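Long-range contacts in putative secreted glycosylhydrolase (Parabacteroides distasonis ATCC 8503, PDB 3IMM), which is a putative secreted glycosyl hydrolase that probably cleaves sugar substrates, with a fold related to the concanavalin-like beta-sandwiches: residues Y46-E50 against I127-G131; G102-L108 against V143-D147. Residues are numbered along the deposited sequence.

Contact 1: Y46-E50 against I127-G131; sequences YENFE and IKCAG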
ATOM      1  N   TYR A  46      -5.978 -10.673   7.811  1.00 30.60           N
ATOM      2  CA  TYR A  46      -4.648 -10.818   8.366  1.00 31.05           C
ATOM      3  C   TYR A  46      -4.369  -9.756   9.430  1.00 29.43           C
ATOM      4  O   TYR A  46      -4.785  -8.607   9.307  1.00 29.49           O
ATOM      5  CB  TYR A  46      -3.624 -10.647   7.268  1.00 29.52           C
ATOM      6  CG  TYR A  46      -3.613 -11.770   6.306  1.00 30.47           C
ATOM      7  CD1 TYR A  46      -2.832 -12.897   6.548  1.00 30.98           C
ATOM      8  CD2 TYR A  46      -4.395 -11.738   5.154  1.00 32.31           C
ATOM      9  CE1 TYR A  46      -2.813 -13.947   5.683  1.00 31.06           C
ATOM     10  CE2 TYR A  46      -4.364 -12.795   4.259  1.00 33.92           C
ATOM     11  CZ  TYR A  46      -3.576 -13.900   4.525  1.00 33.81           C
ATOM     12  OH  TYR A  46      -3.567 -14.984   3.643  1.00 36.26           O
ATOM     13  N   GLU A  47      -3.643 -10.168  10.452  1.00 28.47           N
ATOM     14  CA  GLU A  47      -3.034  -9.276  11.425  1.00 31.19           C
ATOM     15  C   GLU A  47      -1.690  -9.867  11.811  1.00 30.06           C
ATOM     16  O   GLU A  47      -1.457 -11.093  11.627  1.00 30.47           O
ATOM     17  CB  GLU A  47      -3.907  -9.129  12.669  1.00 31.79           C
ATOM     18  CG  GLU A  47      -4.232 -10.433  13.358  1.00 35.44           C
ATOM     19  CD  GLU A  47      -5.122 -10.235  14.562  1.00 37.48           C
ATOM     20  OE1 GLU A  47      -5.370  -9.059  14.949  1.00 39.40           O
ATOM     21  OE2 GLU A  47      -5.570 -11.260  15.130  1.00 41.32           O
ATOM     22  N   ASN A  48      -0.805  -9.028  12.336  1.00 26.44           N
ATOM     23  CA  ASN A  48       0.483  -9.524  12.887  1.00 30.02           C
ATOM     24  C   ASN A  48       1.259 -10.311  11.843  1.00 30.00           C
ATOM     25  O   ASN A  48       1.564 -11.497  11.996  1.00 28.74           O
ATOM     26  CB  ASN A  48       0.241 -10.356  14.157  1.00 29.67           C
ATOM     27  CG  ASN A  48      -0.347  -9.520  15.258  1.00 34.40           C
ATOM     28  OD1 ASN A  48       0.090  -8.375  15.471  1.00 34.96           O
ATOM     29  ND2 ASN A  48      -1.348 -10.057  15.955  1.00 30.47           N
ATOM     30  N   PHE A  49       1.556  -9.601  10.769  1.00 29.46           N
ATOM     31  CA  PHE A  49       2.142 -10.166   9.594  1.00 27.86           C
ATOM     32  C   PHE A  49       3.201  -9.239   8.989  1.00 26.65           C
ATOM     33  O   PHE A  49       3.298  -8.090   9.346  1.00 27.65           O
ATOM     34  CB  PHE A  49       1.031 -10.443   8.579  1.00 28.00           C
ATOM     35  CG  PHE A  49       0.360  -9.225   8.042  1.00 28.30           C
ATOM     36  CD1 PHE A  49       0.922  -8.500   6.986  1.00 29.52           C
ATOM     37  CD2 PHE A  49      -0.868  -8.818   8.549  1.00 29.54           C
ATOM     38  CE1 PHE A  49       0.269  -7.371   6.464  1.00 26.71           C
ATOM     39  CE2 PHE A  49      -1.502  -7.686   8.054  1.00 27.89           C
ATOM     40  CZ  PHE A  49      -0.938  -6.967   7.011  1.00 24.66           C
ATOM     41  N   GLU A  50       4.026  -9.813   8.122  1.00 30.01           N
ATOM     42  CA  GLU A  50       4.847  -9.058   7.219  1.00 27.72           C
ATOM     43  C   GLU A  50       4.536  -9.452   5.782  1.00 28.79           C
ATOM     44  O   GLU A  50       4.428 -10.676   5.434  1.00 27.17           O
ATOM     45  CB  GLU A  50       6.341  -9.179   7.536  1.00 30.90           C
ATOM     46  CG  GLU A  50       6.895 -10.519   7.607  1.00 30.83           C
ATOM     47  CD  GLU A  50       8.335 -10.518   8.116  1.00 33.07           C
ATOM     48  OE1 GLU A  50       8.960  -9.452   8.188  1.00 37.71           O
ATOM     49  OE2 GLU A  50       8.827 -11.590   8.457  1.00 35.56           O
ATOM     50  N   ILE A 127       6.378  -4.703   4.350  1.00 27.64           N
ATOM     51  CA  ILE A 127       5.491  -3.969   5.260  1.00 28.00           C
ATOM     52  C   ILE A 127       5.257  -4.881   6.449  1.00 27.46           C
ATOM     53  O   ILE A 127       4.750  -5.967   6.287  1.00 28.98           O
ATOM     54  CB  ILE A 127       4.161  -3.584   4.606  1.00 27.95           C
ATOM     55  CG1 ILE A 127       4.406  -2.864   3.281  1.00 29.00           C
ATOM     56  CG2 ILE A 127       3.337  -2.697   5.515  1.00 27.09           C
ATOM     57  CD1 ILE A 127       3.128  -2.724   2.443  1.00 30.52           C
ATOM     58  N   LYS A 128       5.675  -4.447   7.625  1.00 27.02           N
ATOM     59  CA  LYS A 128       5.498  -5.196   8.857  1.00 26.96           C
ATOM     60  C   LYS A 128       4.344  -4.558   9.609  1.00 28.30           C
ATOM     61  O   LYS A 128       4.387  -3.369   9.962  1.00 26.51           O
ATOM     62  CB  LYS A 128       6.773  -5.209   9.727  1.00 25.30           C
ATOM     63  CG  LYS A 128       8.033  -5.691   9.001  1.00 31.80           C
ATOM     64  CD  LYS A 128       9.248  -5.898   9.937  1.00 34.15           C
ATOM     65  CE  LYS A 128       9.417  -7.337  10.359  1.00 38.78           C
ATOM     66  NZ  LYS A 128      10.444  -7.541  11.409  1.00 38.56           N
ATOM     67  N   CYS A 129       3.306  -5.363   9.835  1.00 28.45           N
ATOM     68  CA  CYS A 129       2.079  -4.883  10.434  1.00 27.81           C
ATOM     69  C   CYS A 129       1.837  -5.583  11.764  1.00 26.97           C
ATOM     70  O   CYS A 129       1.291  -6.674  11.826  1.00 26.81           O
ATOM     71  CB  CYS A 129       0.934  -5.085   9.478  1.00 28.59           C
ATOM     72  SG  CYS A 129       1.028  -4.042   7.996  1.00 29.74           S
ATOM     73  N   ALA A 130       2.262  -4.928  12.832  1.00 28.46           N
ATOM     74  CA  ALA A 130       2.250  -5.497  14.162  1.00 28.20           C
ATOM     75  C   ALA A 130       1.283  -4.697  15.015  1.00 28.69           C
ATOM     76  O   ALA A 130       1.668  -3.763  15.706  1.00 26.59           O
ATOM     77  CB  ALA A 130       3.695  -5.504  14.768  1.00 27.98           C
ATOM     78  N   GLY A 131       0.001  -5.060  14.948  1.00 28.94           N
ATOM     79  CA  GLY A 131      -1.048  -4.241  15.551  1.00 29.11           C
ATOM     80  C   GLY A 131      -0.933  -2.784  15.105  1.00 26.95           C
ATOM     81  O   GLY A 131      -0.897  -2.494  13.903  1.00 27.47           O
TER
HETATM   82  O   HOH W   1      -1.712  -6.384  13.011  1.00 27.80           O
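A G1 beta bulge opens the pairing of two antiparallel neighbours, strands 49-57 and 122-130: Asn48 and Phe49 both lie opposite Cys129. Asn48 holds the first position with phi and psi of 56° and 60°, a left-handed conformation that asparagine tolerates better than most residues other than glycine. Beyond it the register is regular. Phe49 and Cys129 form a hydrogen-bonded pair, with Phe49 N to Cys129 O at 3.1 Å and Cys129 N to Phe49 O at 2.8 Å. Past the strand end, one water accepts from both Asn48 N and Gly131 N, each at 2.9 Å, while Gly131 N also makes a weak 3.4 Å bond to Asn48 OD1. On the inner face, Cys129 CB sits over the Phe49 ring, 3.8 Å from its centroid, a CH-pi contact; Cys129 SG lies 4.3 Å from that centroid, an oblique sulfur-aromatic contact. The small cysteine leaves room for the flat ring, which also packs on Val67, Tyr68 and Ile180 of the facing sheet. The other face carries the non-hydrogen-bonded pair Glu50 and Lys128. Glu50 OE1 lies 4.0 Å from Lys128 NZ, too long for a salt bridge; OE2 makes one with Arg199, and Trp7 and Leu201 touch the Glu50 side chain. The G1 bulge starts the strand pairing, and the apolar face turned to the second sheet is what an antiparallel beta-sandwich requires.

Contact 2: G102-L108 against V143-D147; sequences GAIYGHL and VTEMD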
ATOM      1  N   GLY A 102       6.290   4.728  -0.074  1.00 28.17           N
ATOM      2  CA  GLY A 102       6.498   4.148   1.248  1.00 27.83           C
ATOM      3  C   GLY A 102       5.895   4.985   2.368  1.00 28.30           C
ATOM      4  O   GLY A 102       5.977   4.607   3.507  1.00 27.88           O
ATOM      5  N   ALA A 103       5.267   6.113   2.045  1.00 26.31           N
ATOM      6  CA  ALA A 103       4.513   6.828   3.033  1.00 26.50           C
ATOM      7  C   ALA A 103       3.247   6.068   3.421  1.00 26.49           C
ATOM      8  O   ALA A 103       2.776   5.199   2.692  1.00 27.28           O
ATOM      9  CB  ALA A 103       4.155   8.193   2.537  1.00 27.77           C
ATOM     10  N   ILE A 104       2.678   6.456   4.560  1.00 24.87           N
ATOM     11  CA  ILE A 104       1.298   6.088   4.911  1.00 27.09           C
ATOM     12  C   ILE A 104       0.430   7.204   4.373  1.00 26.20           C
ATOM     13  O   ILE A 104       0.442   8.368   4.874  1.00 27.35           O
ATOM     14  CB  ILE A 104       1.087   5.866   6.433  1.00 29.10           C
ATOM     15  CG1 ILE A 104       2.170   4.967   6.996  1.00 24.10           C
ATOM     16  CG2 ILE A 104      -0.326   5.251   6.730  1.00 28.00           C
ATOM     17  CD1 ILE A 104       2.150   3.572   6.328  1.00 24.58           C
ATOM     18  N   TYR A 105      -0.276   6.881   3.294  1.00 27.57           N
ATOM     19  CA  TYR A 105      -0.916   7.878   2.481  1.00 27.47           C
ATOM     20  C   TYR A 105      -1.842   8.709   3.338  1.00 26.83           C
ATOM     21  O   TYR A 105      -2.641   8.181   4.106  1.00 29.87           O
ATOM     22  CB  TYR A 105      -1.711   7.318   1.291  1.00 28.31           C
ATOM     23  CG  TYR A 105      -2.416   8.428   0.585  1.00 28.11           C
ATOM     24  CD1 TYR A 105      -1.708   9.273  -0.245  1.00 30.01           C
ATOM     25  CD2 TYR A 105      -3.770   8.714   0.828  1.00 29.20           C
ATOM     26  CE1 TYR A 105      -2.315  10.367  -0.846  1.00 33.20           C
ATOM     27  CE2 TYR A 105      -4.384   9.803   0.223  1.00 31.72           C
ATOM     28  CZ  TYR A 105      -3.647  10.606  -0.632  1.00 31.98           C
ATOM     29  OH  TYR A 105      -4.205  11.674  -1.255  1.00 37.00           O
ATOM     30  N   GLY A 106      -1.729  10.010   3.178  1.00 26.36           N
ATOM     31  CA  GLY A 106      -2.569  10.966   3.930  1.00 27.85           C
ATOM     32  C   GLY A 106      -2.263  11.175   5.395  1.00 28.28           C
ATOM     33  O   GLY A 106      -2.906  12.044   6.054  1.00 29.23           O
ATOM     34  N   HIS A 107      -1.246  10.459   5.902  1.00 27.84           N
ATOM     35  CA  HIS A 107      -1.004  10.350   7.348  1.00 27.40           C
ATOM     36  C   HIS A 107       0.434  10.570   7.824  1.00 28.20           C
ATOM     37  O   HIS A 107       0.658  11.193   8.883  1.00 24.52           O
ATOM     38  CB  HIS A 107      -1.546   9.008   7.860  1.00 27.46           C
ATOM     39  CG  HIS A 107      -3.038   8.919   7.781  1.00 25.86           C
ATOM     40  ND1 HIS A 107      -3.709   8.557   6.630  1.00 25.12           N
ATOM     41  CD2 HIS A 107      -3.991   9.210   8.699  1.00 23.93           C
ATOM     42  CE1 HIS A 107      -5.008   8.605   6.857  1.00 23.54           C
ATOM     43  NE2 HIS A 107      -5.205   9.005   8.104  1.00 25.10           N
ATOM     44  N   LEU A 108       1.404  10.043   7.083  1.00 26.34           N
ATOM     45  CA  LEU A 108       2.793  10.062   7.509  1.00 26.02           C
ATOM     46  C   LEU A 108       3.747   9.955   6.326  1.00 27.47           C
ATOM     47  O   LEU A 108       3.643   9.033   5.515  1.00 28.45           O
ATOM     48  CB  LEU A 108       3.051   8.901   8.503  1.00 26.44           C
ATOM     49  CG  LEU A 108       4.466   8.809   9.083  1.00 23.15           C
ATOM     50  CD1 LEU A 108       4.767  10.032  10.048  1.00 20.38           C
ATOM     51  CD2 LEU A 108       4.638   7.441   9.762  1.00 22.33           C
ATOM     52  N   VAL A 143      12.001   3.274   5.725  1.00 27.12           N
ATOM     53  CA  VAL A 143      11.516   4.587   5.348  1.00 27.49           C
ATOM     54  C   VAL A 143      10.387   5.140   6.229  1.00 27.55           C
ATOM     55  O   VAL A 143      10.273   6.337   6.364  1.00 28.16           O
ATOM     56  CB  VAL A 143      11.140   4.695   3.849  1.00 24.37           C
ATOM     57  CG1 VAL A 143      12.420   4.519   3.009  1.00 27.08           C
ATOM     58  CG2 VAL A 143      10.091   3.695   3.443  1.00 25.07           C
ATOM     59  N   THR A 144       9.598   4.279   6.854  1.00 27.52           N
ATOM     60  CA  THR A 144       8.376   4.727   7.517  1.00 26.81           C
ATOM     61  C   THR A 144       8.105   3.837   8.691  1.00 26.68           C
ATOM     62  O   THR A 144       8.213   2.614   8.594  1.00 24.11           O
ATOM     63  CB  THR A 144       7.172   4.717   6.520  1.00 23.98           C
ATOM     64  OG1 THR A 144       7.552   5.465   5.361  1.00 27.37           O
ATOM     65  CG2 THR A 144       5.882   5.290   7.140  1.00 24.30           C
ATOM     66  N   GLU A 145       7.759   4.468   9.806  1.00 26.59           N
ATOM     67  CA  GLU A 145       7.414   3.767  11.054  1.00 27.76           C
ATOM     68  C   GLU A 145       6.284   4.528  11.705  1.00 29.72           C
ATOM     69  O   GLU A 145       6.480   5.633  12.212  1.00 29.96           O
ATOM     70  CB  GLU A 145       8.584   3.734  12.031  1.00 29.52           C
ATOM     71  CG  GLU A 145       9.347   2.474  11.990  1.00 33.29           C
ATOM     72  CD  GLU A 145      10.419   2.412  13.024  1.00 35.69           C
ATOM     73  OE1 GLU A 145      11.387   3.169  12.909  1.00 35.95           O
ATOM     74  OE2 GLU A 145      10.271   1.612  13.954  1.00 41.04           O
HETATM   75  N   MSE A 146       5.106   3.931  11.694  1.00 28.00           N
HETATM   76  CA  MSE A 146       3.928   4.553  12.231  1.00 27.26           C
HETATM   77  C   MSE A 146       3.526   3.827  13.489  1.00 27.51           C
HETATM   78  O   MSE A 146       3.387   2.607  13.488  1.00 26.38           O
HETATM   79  CB  MSE A 146       2.765   4.412  11.247  1.00 26.67           C
HETATM   80  CG  MSE A 146       1.436   4.847  11.860  1.00 29.08           C
HETATM   81 SE   MSE A 146       0.026   5.096  10.551  0.75 33.04          SE
HETATM   82  CE  MSE A 146       0.309   6.854  10.036  1.00 33.42           C
ATOM     83  N   ASP A 147       3.261   4.587  14.537  1.00 25.64           N
ATOM     84  CA  ASP A 147       2.439   4.100  15.675  1.00 28.16           C
ATOM     85  C   ASP A 147       1.062   4.762  15.602  1.00 26.14           C
ATOM     86  O   ASP A 147       0.897   5.883  16.024  1.00 26.66           O
ATOM     87  CB  ASP A 147       3.119   4.412  17.018  1.00 26.69           C
ATOM     88  CG  ASP A 147       2.317   3.905  18.240  1.00 30.66           C
ATOM     89  OD1 ASP A 147       1.111   3.564  18.148  1.00 27.64           O
ATOM     90  OD2 ASP A 147       2.908   3.926  19.327  1.00 35.04           O
TER
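No backbone hydrogen bond joins these two segments, although 143-147 is an edge strand; the one hydrogen bond between them runs from Thr144 OG1 to Gly102 O, a short 2.6 Å. Threonine suits the place because its hydroxyl serves that carbonyl while CG2 joins the apolar cluster, 3.7 Å from Ile104 CG1 and 3.6 Å from Leu108 CD2. Gly102 has positive phi, and a beta carbon there would come within 2.9 Å of Val143 CG2, so a residue without a side chain fits on both counts. Segment 102-108 folds back on itself in a tight turn: Ile104 O accepts from His107 N and Leu108 N, and Ile104 N returns a bond to Leu108 O, each at 2.9 Å, which makes His107 and Leu108 a classic beta bulge opposite Ile104. His107 ND1 to Tyr105 O, 2.8 Å, ties the turn further, and Gly106 supplies its positive phi. Into this turn reaches Met146, present as selenomethionine. Its long, flexible chain brings CE to 3.6 Å from His107 CB and 3.7 Å from both Ile104 CG2 and Leu108 CB. Glu145, pointing away, pairs with Lys142. Behind, Gly102 and Ala103 hydrogen-bond through the backbone to Gln83, a sodium ligand on strand 80-85, and Ile104 packs on Val80 and Ile82. The loop thus spans edge strands of the two sheets, closing one side of a concanavalin-like beta-sandwich.

In the fold
Both contacts involve the six-stranded sheet, contact 1 between two of its inner strands and contact 2 at its edge strand 141-147; their centres are 14 Å apart and they do not touch. Contact 1 is main-chain pairing within one sheet, partly buried and finishing at a solvent-facing end with a water. Contact 2 is the more buried, yet its partner is an irregular loop, and side chains carry the adhesion: one hydroxyl bond and an apolar cluster. The buried areas are nearly equal, 317 and 325 Å². In both, the inward residues meet the five-stranded sheet, through strand 62-69 for 46-50/127-131 and strand 80-85 for 102-108.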